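Local coordinates for LP1413 - SCCmec type IV-encoded DNA binding protein (Staphylococcus aureus, PDB 6BTC) that binds single-stranded DNA and is encoded by a staphylococcal cassette chromosome element, at residues A[15-20]-A[53-57]; A[63-67]-A[78-82]. All blocks are in the same frame, centred on the assembly; numbering follows the deposited sequence.

Contact 1. Residues A[15-20]-A[53-57]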
ATOM      1  N   ILE A  15       5.023   0.452   3.579  1.00 25.52           N
ATOM      2  CA  ILE A  15       3.677   0.160   3.108  1.00 29.94           C
ATOM      3  C   ILE A  15       3.684  -1.095   2.249  1.00 30.17           C
ATOM      4  O   ILE A  15       2.816  -1.963   2.385  1.00 28.95           O
ATOM      5  CB  ILE A  15       3.117   1.370   2.342  1.00 29.04           C
ATOM      6  CG1 ILE A  15       2.949   2.569   3.275  1.00 33.33           C
ATOM      7  CG2 ILE A  15       1.791   1.024   1.655  1.00 33.28           C
ATOM      8  CD1 ILE A  15       1.801   2.466   4.257  1.00 29.71           C
ATOM      9  N   ILE A  16       4.674  -1.215   1.364  1.00 27.23           N
ATOM     10  CA  ILE A  16       4.774  -2.374   0.484  1.00 31.64           C
ATOM     11  C   ILE A  16       4.887  -3.646   1.311  1.00 28.66           C
ATOM     12  O   ILE A  16       4.115  -4.594   1.136  1.00 24.83           O
ATOM     13  CB  ILE A  16       5.978  -2.220  -0.468  1.00 27.68           C
ATOM     14  CG1 ILE A  16       5.774  -1.046  -1.431  1.00 34.29           C
ATOM     15  CG2 ILE A  16       6.243  -3.509  -1.235  1.00 31.87           C
ATOM     16  CD1 ILE A  16       4.541  -1.157  -2.320  1.00 38.67           C
ATOM     17  N   ALA A  17       5.876  -3.689   2.201  1.00 24.17           N
ATOM     18  CA  ALA A  17       6.087  -4.862   3.041  1.00 28.30           C
ATOM     19  C   ALA A  17       4.836  -5.181   3.849  1.00 30.68           C
ATOM     20  O   ALA A  17       4.387  -6.330   3.896  1.00 26.43           O
ATOM     21  CB  ALA A  17       7.283  -4.620   3.958  1.00 28.59           C
ATOM     22  N   LYS A  18       4.236  -4.159   4.461  1.00 27.14           N
ATOM     23  CA  LYS A  18       3.043  -4.376   5.268  1.00 29.06           C
ATOM     24  C   LYS A  18       1.884  -4.918   4.427  1.00 32.97           C
ATOM     25  O   LYS A  18       1.083  -5.714   4.924  1.00 29.33           O
ATOM     26  CB  LYS A  18       2.652  -3.070   5.963  1.00 24.33           C
ATOM     27  CG  LYS A  18       1.681  -3.217   7.124  1.00 38.44           C
ATOM     28  CD  LYS A  18       2.316  -3.886   8.351  1.00 44.88           C
ATOM     29  CE  LYS A  18       1.276  -4.075   9.476  1.00 50.34           C
ATOM     30  NZ  LYS A  18       1.802  -4.805  10.676  1.00 48.64           N
ATOM     31  N   SER A  19       1.769  -4.511   3.162  1.00 26.11           N
ATOM     32  CA  SER A  19       0.702  -5.057   2.326  1.00 29.40           C
ATOM     33  C   SER A  19       0.919  -6.547   2.067  1.00 26.39           C
ATOM     34  O   SER A  19      -0.023  -7.339   2.145  1.00 27.83           O
ATOM     35  CB  SER A  19       0.615  -4.291   1.008  1.00 30.09           C
ATOM     36  OG  SER A  19       1.747  -4.601   0.206  1.00 35.99           O
ATOM     37  N   PHE A  20       2.157  -6.955   1.793  1.00 28.73           N
ATOM     38  CA  PHE A  20       2.419  -8.371   1.548  1.00 28.60           C
ATOM     39  C   PHE A  20       2.185  -9.217   2.792  1.00 33.60           C
ATOM     40  O   PHE A  20       1.844 -10.398   2.674  1.00 33.28           O
ATOM     41  CB  PHE A  20       3.852  -8.582   1.063  1.00 30.61           C
ATOM     42  CG  PHE A  20       4.049  -8.357  -0.416  1.00 33.41           C
ATOM     43  CD1 PHE A  20       3.773  -9.361  -1.332  1.00 29.86           C
ATOM     44  CD2 PHE A  20       4.545  -7.151  -0.886  1.00 32.16           C
ATOM     45  CE1 PHE A  20       3.976  -9.162  -2.695  1.00 29.99           C
ATOM     46  CE2 PHE A  20       4.748  -6.945  -2.246  1.00 35.65           C
ATOM     47  CZ  PHE A  20       4.468  -7.953  -3.148  1.00 33.83           C
ATOM     48  N   PHE A  53       1.612   4.163  -4.188  1.00 38.94           N
ATOM     49  CA  PHE A  53       1.162   2.834  -3.791  1.00 38.20           C
ATOM     50  C   PHE A  53      -0.042   2.402  -4.611  1.00 32.11           C
ATOM     51  O   PHE A  53      -0.087   1.275  -5.106  1.00 34.39           O
ATOM     52  CB  PHE A  53       0.815   2.819  -2.302  1.00 34.19           C
ATOM     53  CG  PHE A  53       0.168   1.547  -1.841  1.00 24.73           C
ATOM     54  CD1 PHE A  53       0.910   0.394  -1.671  1.00 26.57           C
ATOM     55  CD2 PHE A  53      -1.185   1.516  -1.562  1.00 33.38           C
ATOM     56  CE1 PHE A  53       0.313  -0.767  -1.233  1.00 28.48           C
ATOM     57  CE2 PHE A  53      -1.787   0.360  -1.134  1.00 31.45           C
ATOM     58  CZ  PHE A  53      -1.034  -0.782  -0.967  1.00 25.34           C
ATOM     59  N   ALA A  54      -1.007   3.300  -4.770  1.00 29.83           N
ATOM     60  CA  ALA A  54      -2.214   2.990  -5.515  1.00 32.60           C
ATOM     61  C   ALA A  54      -1.912   2.586  -6.953  1.00 41.64           C
ATOM     62  O   ALA A  54      -2.671   1.810  -7.545  1.00 42.49           O
ATOM     63  CB  ALA A  54      -3.150   4.192  -5.487  1.00 32.30           C
ATOM     64  N   TYR A  55      -0.815   3.088  -7.531  1.00 39.61           N
ATOM     65  CA  TYR A  55      -0.486   2.780  -8.915  1.00 37.27           C
ATOM     66  C   TYR A  55       0.460   1.595  -9.022  1.00 39.53           C
ATOM     67  O   TYR A  55       0.382   0.826  -9.991  1.00 37.95           O
ATOM     68  CB  TYR A  55       0.088   4.035  -9.606  1.00 40.40           C
ATOM     69  CG  TYR A  55      -1.025   4.987 -10.037  1.00 38.67           C
ATOM     70  CD1 TYR A  55      -1.657   5.811  -9.119  1.00 40.41           C
ATOM     71  CD2 TYR A  55      -1.478   5.012 -11.349  1.00 41.17           C
ATOM     72  CE1 TYR A  55      -2.694   6.644  -9.495  1.00 39.05           C
ATOM     73  CE2 TYR A  55      -2.521   5.846 -11.737  1.00 36.91           C
ATOM     74  CZ  TYR A  55      -3.126   6.657 -10.806  1.00 41.69           C
ATOM     75  OH  TYR A  55      -4.160   7.495 -11.178  1.00 44.82           O
ATOM     76  N   TRP A  56       1.324   1.406  -8.029  1.00 30.88           N
ATOM     77  CA  TRP A  56       2.105   0.179  -7.945  1.00 35.46           C
ATOM     78  C   TRP A  56       1.195  -1.038  -7.928  1.00 38.24           C
ATOM     79  O   TRP A  56       1.421  -2.020  -8.645  1.00 34.65           O
ATOM     80  CB  TRP A  56       2.954   0.207  -6.682  1.00 34.88           C
ATOM     81  CG  TRP A  56       3.601  -1.078  -6.362  1.00 31.10           C
ATOM     82  CD1 TRP A  56       4.702  -1.610  -6.958  1.00 35.86           C
ATOM     83  CD2 TRP A  56       3.197  -2.011  -5.354  1.00 30.75           C
ATOM     84  NE1 TRP A  56       5.014  -2.818  -6.385  1.00 35.32           N
ATOM     85  CE2 TRP A  56       4.104  -3.084  -5.394  1.00 31.48           C
ATOM     86  CE3 TRP A  56       2.160  -2.039  -4.418  1.00 31.28           C
ATOM     87  CZ2 TRP A  56       4.008  -4.172  -4.531  1.00 30.68           C
ATOM     88  CZ3 TRP A  56       2.071  -3.115  -3.565  1.00 29.19           C
ATOM     89  CH2 TRP A  56       2.982  -4.168  -3.629  1.00 30.72           C
ATOM     90  N   ILE A  57       0.148  -0.977  -7.114  1.00 34.22           N
ATOM     91  CA  ILE A  57      -0.681  -2.142  -6.860  1.00 38.35           C
ATOM     92  C   ILE A  57      -1.599  -2.394  -8.044  1.00 40.62           C
ATOM     93  O   ILE A  57      -1.929  -3.542  -8.352  1.00 39.22           O
ATOM     94  CB  ILE A  57      -1.450  -1.920  -5.540  1.00 36.41           C
ATOM     95  CG1 ILE A  57      -1.912  -3.242  -4.923  1.00 41.06           C
ATOM     96  CG2 ILE A  57      -2.614  -0.978  -5.743  1.00 37.57           C
ATOM     97  CD1 ILE A  57      -2.396  -3.092  -3.471  1.00 36.93           C
TER

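Contact 2. Residues A[63-67]-A[78-82]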
ATOM      1  N   LEU A  63       0.912  -9.282  -8.688  1.00 32.25           N
ATOM      2  CA  LEU A  63       0.862  -9.004  -7.260  1.00 32.66           C
ATOM      3  C   LEU A  63      -0.340  -9.701  -6.627  1.00 28.74           C
ATOM      4  O   LEU A  63      -1.396  -9.812  -7.248  1.00 28.78           O
ATOM      5  CB  LEU A  63       0.761  -7.504  -6.994  1.00 27.63           C
ATOM      6  CG  LEU A  63       1.957  -6.632  -7.386  1.00 32.00           C
ATOM      7  CD1 LEU A  63       1.676  -5.198  -6.973  1.00 35.07           C
ATOM      8  CD2 LEU A  63       3.232  -7.131  -6.753  1.00 31.12           C
ATOM      9  N   PRO A  64      -0.214 -10.153  -5.387  1.00 30.53           N
ATOM     10  CA  PRO A  64      -1.307 -10.895  -4.744  1.00 25.56           C
ATOM     11  C   PRO A  64      -2.339  -9.973  -4.102  1.00 26.14           C
ATOM     12  O   PRO A  64      -2.648 -10.089  -2.912  1.00 26.50           O
ATOM     13  CB  PRO A  64      -0.559 -11.728  -3.702  1.00 27.27           C
ATOM     14  CG  PRO A  64       0.559 -10.847  -3.281  1.00 30.81           C
ATOM     15  CD  PRO A  64       0.978 -10.087  -4.521  1.00 28.22           C
ATOM     16  N   PHE A  65      -2.888  -9.063  -4.903  1.00 23.53           N
ATOM     17  CA  PHE A  65      -3.862  -8.093  -4.429  1.00 22.61           C
ATOM     18  C   PHE A  65      -4.887  -7.852  -5.520  1.00 21.81           C
ATOM     19  O   PHE A  65      -4.592  -7.986  -6.701  1.00 29.16           O
ATOM     20  CB  PHE A  65      -3.230  -6.736  -4.061  1.00 25.33           C
ATOM     21  CG  PHE A  65      -2.055  -6.829  -3.130  1.00 19.91           C
ATOM     22  CD1 PHE A  65      -2.237  -7.009  -1.779  1.00 24.33           C
ATOM     23  CD2 PHE A  65      -0.771  -6.689  -3.607  1.00 29.66           C
ATOM     24  CE1 PHE A  65      -1.145  -7.072  -0.907  1.00 26.15           C
ATOM     25  CE2 PHE A  65       0.322  -6.750  -2.749  1.00 30.34           C
ATOM     26  CZ  PHE A  65       0.126  -6.943  -1.392  1.00 27.99           C
ATOM     27  N   LYS A  66      -6.089  -7.467  -5.115  1.00 23.73           N
ATOM     28  CA  LYS A  66      -7.060  -6.945  -6.053  1.00 25.89           C
ATOM     29  C   LYS A  66      -7.924  -5.917  -5.341  1.00 29.94           C
ATOM     30  O   LYS A  66      -7.964  -5.850  -4.108  1.00 27.23           O
ATOM     31  CB  LYS A  66      -7.921  -8.063  -6.649  1.00 32.51           C
ATOM     32  CG  LYS A  66      -8.896  -8.688  -5.686  1.00 38.55           C
ATOM     33  CD  LYS A  66      -9.541  -9.930  -6.295  1.00 47.26           C
ATOM     34  CE  LYS A  66     -10.518 -10.603  -5.328  1.00 48.32           C
ATOM     35  NZ  LYS A  66     -11.063 -11.885  -5.891  1.00 54.36           N
ATOM     36  N   ILE A  67      -8.617  -5.118  -6.139  1.00 30.21           N
ATOM     37  CA  ILE A  67      -9.538  -4.108  -5.639  1.00 28.96           C
ATOM     38  C   ILE A  67     -10.914  -4.741  -5.525  1.00 32.40           C
ATOM     39  O   ILE A  67     -11.372  -5.413  -6.458  1.00 32.65           O
ATOM     40  CB  ILE A  67      -9.568  -2.889  -6.579  1.00 35.12           C
ATOM     41  CG1 ILE A  67      -8.175  -2.273  -6.694  1.00 36.37           C
ATOM     42  CG2 ILE A  67     -10.572  -1.857  -6.094  1.00 31.59           C
ATOM     43  CD1 ILE A  67      -8.081  -1.164  -7.728  1.00 41.57           C
ATOM     44  N   GLN A  78      -7.819  -6.263  -1.279  1.00 25.66           N
ATOM     45  CA  GLN A  78      -7.854  -7.571  -0.650  1.00 25.51           C
ATOM     46  C   GLN A  78      -6.605  -8.333  -1.040  1.00 24.57           C
ATOM     47  O   GLN A  78      -6.251  -8.383  -2.223  1.00 27.13           O
ATOM     48  CB  GLN A  78      -9.097  -8.365  -1.065  1.00 28.21           C
ATOM     49  CG  GLN A  78      -9.141  -9.760  -0.460  1.00 26.92           C
ATOM     50  CD  GLN A  78     -10.432 -10.482  -0.769  1.00 24.17           C
ATOM     51  OE1 GLN A  78     -10.905 -10.492  -1.905  1.00 27.44           O
ATOM     52  NE2 GLN A  78     -11.020 -11.078   0.249  1.00 24.97           N
ATOM     53  N   LYS A  79      -5.912  -8.864  -0.037  1.00 23.21           N
ATOM     54  CA  LYS A  79      -4.851  -9.832  -0.261  1.00 25.03           C
ATOM     55  C   LYS A  79      -5.464 -11.157  -0.717  1.00 31.66           C
ATOM     56  O   LYS A  79      -6.386 -11.677  -0.083  1.00 28.38           O
ATOM     57  CB  LYS A  79      -4.055 -10.018   1.022  1.00 23.48           C
ATOM     58  CG  LYS A  79      -2.949 -11.047   0.976  1.00 27.79           C
ATOM     59  CD  LYS A  79      -1.684 -10.483   0.380  1.00 27.03           C
ATOM     60  CE  LYS A  79      -0.641 -11.556   0.241  1.00 24.26           C
ATOM     61  NZ  LYS A  79      -0.217 -12.086   1.558  1.00 32.35           N
ATOM     62  N   ILE A  80      -4.965 -11.698  -1.825  1.00 28.55           N
ATOM     63  CA  ILE A  80      -5.510 -12.918  -2.396  1.00 31.46           C
ATOM     64  C   ILE A  80      -4.417 -13.970  -2.417  1.00 33.23           C
ATOM     65  O   ILE A  80      -3.245 -13.698  -2.166  1.00 31.96           O
ATOM     66  CB  ILE A  80      -6.098 -12.712  -3.806  1.00 30.58           C
ATOM     67  CG1 ILE A  80      -5.000 -12.331  -4.804  1.00 31.65           C
ATOM     68  CG2 ILE A  80      -7.170 -11.631  -3.770  1.00 29.80           C
ATOM     69  CD1 ILE A  80      -5.476 -12.309  -6.248  1.00 32.06           C
ATOM     70  N   GLY A  81      -4.819 -15.180  -2.754  1.00 35.04           N
ATOM     71  CA  GLY A  81      -3.935 -16.305  -2.618  1.00 33.96           C
ATOM     72  C   GLY A  81      -2.899 -16.365  -3.719  1.00 38.20           C
ATOM     73  O   GLY A  81      -3.145 -16.024  -4.878  1.00 38.47           O
ATOM     74  N   ILE A  82      -1.736 -16.872  -3.329  1.00 46.01           N
ATOM     75  CA  ILE A  82      -0.530 -16.784  -4.133  1.00 56.08           C
ATOM     76  C   ILE A  82      -0.190 -18.087  -4.863  1.00 57.10           C
ATOM     77  O   ILE A  82       0.493 -18.042  -5.900  1.00 54.32           O
ATOM     78  CB  ILE A  82       0.628 -16.332  -3.209  1.00 51.06           C
ATOM     79  CG1 ILE A  82       0.923 -17.373  -2.130  1.00 45.25           C
ATOM     80  CG2 ILE A  82       0.235 -15.035  -2.485  1.00 48.33           C
ATOM     81  CD1 ILE A  82       2.076 -16.997  -1.180  1.00 44.08           C
TER

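Contact 1. Residues A[15-20]-A[53-57]
Ile16 lays its terminal CD1 methyl almost squarely over the six-membered ring of Trp56, 3.2 Å from CD1 to the ring centroid and 11° off the ring normal, a close CH-pi contact. The same methyl also reaches Phe53, with CD1 of Ile16 4.0 Å from CD1 of Phe53, so it covers the face of Trp56 and touches the edge of Phe53, two aromatic side chains about one turn apart on helix 43-59. A second CH-pi contact comes from Ile15, whose CG2 sits over the face of the Phe53 ring, 3.8 Å from its centroid. One turn on, Ser19 brings CB to 4.2 Å from CE1 at the edge of Phe53, while its OG is turned back to donate a 2.5 Å hydrogen bond to the carbonyl O of Ile16. At the more open end Phe20 places CE2 3.6 Å from Trp56 CH2, the two ring planes 64° apart.

The segment axes approach to 11.8 Å and cross at -49°, a gap wide enough to be filled by side chains. Beyond them, Leu33 of helix 30-34 packs on Ile15 and Ser19, and Phe65 on Ser19, closing the interior of a winged-helix-like domain. No hydrogen bond passes between the segments, and the one hydroxyl among the touching side chains is satisfied within its own helix, so the helices are held together here by apolar and CH-pi contacts.

Contact 2. Residues A[63-67]-A[78-82]
Backbone hydrogen bonds set the register of this antiparallel pairing at the open end of the hairpin 65-71/74-79. Lys66 and Gln78 form a hydrogen-bonded pair, Lys66 N to Gln78 O at 3.0 Å and Gln78 N to Lys66 O at 2.9 Å. Ile80 N continues the ladder past the strand end, donating to Pro64 O at 3.0 Å. Pro64 centres an inverse gamma turn, with a weak hydrogen bond from Phe65 N to Leu63 O. Between these links Phe65 and Lys79 make a non-hydrogen-bonded pair, and CA-H...O contacts join Phe65 CA to Gln78 O (3.3 Å) and Lys79 CA to Pro64 O (3.5 Å).

Van der Waals contacts differ on the two faces. On the face of Phe65 and Lys79, the lysine CD lies 3.7 Å from Phe65 CE1. On the other, Lys66 CE is 3.4 Å from Gln78 OE1 and 3.8 Å from Ile80 CG2. Pro64 CB meets Ile82 CG2 at 3.6 Å, beyond the strands.

Two polar ends hydrogen-bond outside the hairpin: Gln78 NE2 to Gly25 O, Lys79 NZ to Phe20 O and Gln22 O. Main-chain bonds thus hold the strands, while Lys79 packs on Phe65 and bonds near the end of helix 6-21.

Overall arrangement
The two contacts follow in series along the chain: contact 1 joins helix 6-21 to helix 43-59, and contact 2 then pairs strands 65-71 and 74-79. Their centres are about 11 Å apart, contact 1 about 3 Å from the centre of the chain and contact 2 about 12 Å from it. They meet directly: the Phe20 ring packs edge-to-face with Phe65 and also touches Pro64, and Trp56 touches Leu63. The element order and the sheet order 27-28, 74-79, 65-71 match the winged-helix topology, in which the hairpin is the wing. The base of that wing is thereby fastened to the helical core.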